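Side-chain contact in L-lysine 6-oxidase (Marinomonas mediterranea, PDB 3WEU), which oxidises the side-chain amine of free L-lysine with a cysteine tryptophylquinone cofactor, releasing hydrogen peroxide that gives it antibacterial activity: residues Q348-V353 against D358-V363. Sequence-based numbering, arbitrary orientation.
Sequences QLDNKV and DQPQQV. With EDO (1,2-ethanediol), chain N.
The carboxylate of D350 receives two hydrogen bonds from 358-363, one on each oxygen. OD1 of D350 accepts from the backbone N of Q361 at 2.8 Å, on the syn side and somewhat out of the carboxylate plane; OD2 of D350, likewise met on its syn side, accepts from NE2 of Q362 at 2.9 Å. With CG of D350 anti to the carbonyl carbon (chi1 -78°), the group reaches the short 3-10 segment 360-362.

Glutamine side chains return bonds to the opposing backbone. The extended Q361 gives OE1 to N of D350 at 2.9 Å, nearly straight at 174° and on a lone pair, so D350 and Q361 are joined reciprocally. Q359 directs OE1 to N of N351 at 2.8 Å, while its NE2 makes a weak, bent bond to OD1 of N351. That oxygen also accepts from N of V353, closing an Asx turn, and ND2 of N351 binds OD2 of D356.

Van der Waals packing adds a stack of the D350 carboxylate on the Q359 amide, planes 20° apart. Apolar contact is slight: CB of Q348 lies 4.0 Å from CG of P360.

Both segments belong to the loop between helix 336-344 and strand 381-382; Q361 NE2 to F402 O and Q362 OE1 to K401 N tie it to the backbone of strand 400-402. Two N-H donors would probably favour the ionised carboxylate. Hydrogen bonds from side chain to backbone, more than apolar packing, join the segments.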
loop_
_atom_site.group_PDB
_atom_site.type_symbol
_atom_site.label_atom_id
_atom_site.label_comp_id
_atom_site.label_asym_id
_atom_site.label_seq_id
_atom_site.Cartn_x
_atom_site.Cartn_y
_atom_site.Cartn_z
ATOM N N GLN A 348 0.223 14.778 41.995
ATOM C CA GLN A 348 1.155 13.937 42.728
ATOM C C GLN A 348 1.616 12.832 41.786
ATOM O O GLN A 348 0.948 12.542 40.765
ATOM C CB GLN A 348 0.443 13.402 43.977
ATOM C CG GLN A 348 0.082 14.496 44.977
ATOM C CD GLN A 348 1.303 15.055 45.714
ATOM O OE1 GLN A 348 2.141 14.311 46.166
ATOM N NE2 GLN A 348 1.453 16.352 45.732
ATOM N N LEU A 349 2.753 12.204 42.110
ATOM C CA LEU A 349 3.273 11.095 41.318
ATOM C C LEU A 349 2.569 9.785 41.572
ATOM O O LEU A 349 2.290 9.497 42.726
ATOM C CB LEU A 349 4.775 10.846 41.514
ATOM C CG LEU A 349 5.695 11.847 40.789
ATOM C CD1 LEU A 349 5.578 13.222 41.427
ATOM C CD2 LEU A 349 7.146 11.374 40.847
ATOM N N ASP A 350 2.316 9.010 40.519
ATOM C CA ASP A 350 1.819 7.656 40.709
ATOM C C ASP A 350 2.917 6.822 41.387
ATOM O O ASP A 350 4.109 7.048 41.196
ATOM C CB ASP A 350 1.518 6.967 39.376
ATOM C CG ASP A 350 0.219 7.421 38.763
ATOM O OD1 ASP A 350 -0.389 8.342 39.324
ATOM O OD2 ASP A 350 -0.170 6.889 37.689
ATOM N N ASN A 351 2.508 5.803 42.144
ATOM C CA ASN A 351 3.481 4.800 42.573
ATOM C C ASN A 351 3.935 3.974 41.334
ATOM O O ASN A 351 3.460 4.122 40.162
ATOM C CB ASN A 351 2.837 3.921 43.650
ATOM C CG ASN A 351 1.727 3.061 43.092
ATOM O OD1 ASN A 351 1.744 2.717 41.898
ATOM N ND2 ASN A 351 0.749 2.712 43.930
ATOM N N LYS A 352 4.945 3.173 41.513
ATOM C CA LYS A 352 5.409 2.358 40.402
ATOM C C LYS A 352 5.013 0.898 40.622
ATOM O O LYS A 352 5.808 -0.011 40.401
ATOM C CB LYS A 352 6.853 2.569 40.174
ATOM C CG LYS A 352 7.021 3.990 39.452
ATOM C CD LYS A 352 8.388 4.131 38.872
ATOM C CE LYS A 352 8.618 5.379 38.060
ATOM N NZ LYS A 352 8.292 6.569 38.834
ATOM N N VAL A 353 3.718 0.714 40.824
ATOM C CA VAL A 353 3.128 -0.618 41.125
ATOM C C VAL A 353 2.345 -1.060 39.922
ATOM O O VAL A 353 1.540 -0.334 39.422
ATOM C CB VAL A 353 2.193 -0.560 42.319
ATOM C CG1 VAL A 353 1.495 -1.921 42.558
ATOM C CG2 VAL A 353 3.016 -0.196 43.537
ATOM N N ASP A 358 -6.037 3.572 39.675
ATOM C CA ASP A 358 -6.711 4.707 40.228
ATOM C C ASP A 358 -5.769 5.564 41.043
ATOM O O ASP A 358 -5.750 5.473 42.238
ATOM C CB ASP A 358 -7.955 4.302 41.047
ATOM C CG ASP A 358 -8.824 5.493 41.423
ATOM O OD1 ASP A 358 -8.665 6.625 40.905
ATOM O OD2 ASP A 358 -9.733 5.303 42.257
ATOM N N GLN A 359 -5.009 6.403 40.341
ATOM C CA GLN A 359 -3.839 7.071 40.860
ATOM C C GLN A 359 -3.882 8.474 40.309
ATOM O O GLN A 359 -4.597 8.731 39.340
ATOM C CB GLN A 359 -2.575 6.320 40.412
ATOM C CG GLN A 359 -2.364 4.977 41.194
ATOM C CD GLN A 359 -0.904 4.700 41.382
ATOM O OE1 GLN A 359 -0.219 5.361 42.171
ATOM N NE2 GLN A 359 -0.392 3.812 40.563
ATOM N N PRO A 360 -3.105 9.368 40.905
ATOM C CA PRO A 360 -3.239 10.776 40.536
ATOM C C PRO A 360 -2.941 11.122 39.046
ATOM O O PRO A 360 -3.503 12.121 38.560
ATOM C CB PRO A 360 -2.240 11.503 41.455
ATOM C CG PRO A 360 -1.834 10.476 42.497
ATOM C CD PRO A 360 -2.182 9.139 42.027
ATOM N N GLN A 361 -2.044 10.402 38.380
ATOM C CA GLN A 361 -1.719 10.740 36.973
ATOM C C GLN A 361 -2.770 10.275 35.985
ATOM O O GLN A 361 -2.657 10.582 34.811
ATOM C CB GLN A 361 -0.315 10.275 36.627
ATOM C CG GLN A 361 0.713 11.070 37.440
ATOM C CD GLN A 361 2.134 10.736 37.114
ATOM O OE1 GLN A 361 2.882 10.123 37.928
ATOM N NE2 GLN A 361 2.559 11.207 35.977
ATOM N N GLN A 362 -3.822 9.583 36.465
ATOM C CA GLN A 362 -4.994 9.264 35.666
ATOM C C GLN A 362 -6.104 10.270 35.810
ATOM O O GLN A 362 -7.145 10.115 35.181
ATOM C CB GLN A 362 -5.465 7.803 35.934
ATOM C CG GLN A 362 -4.682 6.773 35.178
ATOM C CD GLN A 362 -3.179 6.827 35.504
ATOM O OE1 GLN A 362 -2.374 7.373 34.762
ATOM N NE2 GLN A 362 -2.812 6.273 36.631
ATOM N N VAL A 363 -5.902 11.293 36.658
ATOM C CA VAL A 363 -6.853 12.335 36.878
ATOM C C VAL A 363 -6.499 13.557 36.028
ATOM O O VAL A 363 -5.415 14.121 36.119
ATOM C CB VAL A 363 -6.885 12.749 38.356
ATOM C CG1 VAL A 363 -7.982 13.751 38.624
ATOM C CG2 VAL A 363 -7.171 11.518 39.252
HETATM C C1 EDO N . 9.777 7.415 42.575
HETATM O O1 EDO N . 9.235 6.415 41.671
HETATM C C2 EDO N . 10.096 8.767 41.939
HETATM O O2 EDO N . 10.163 8.672 40.524
#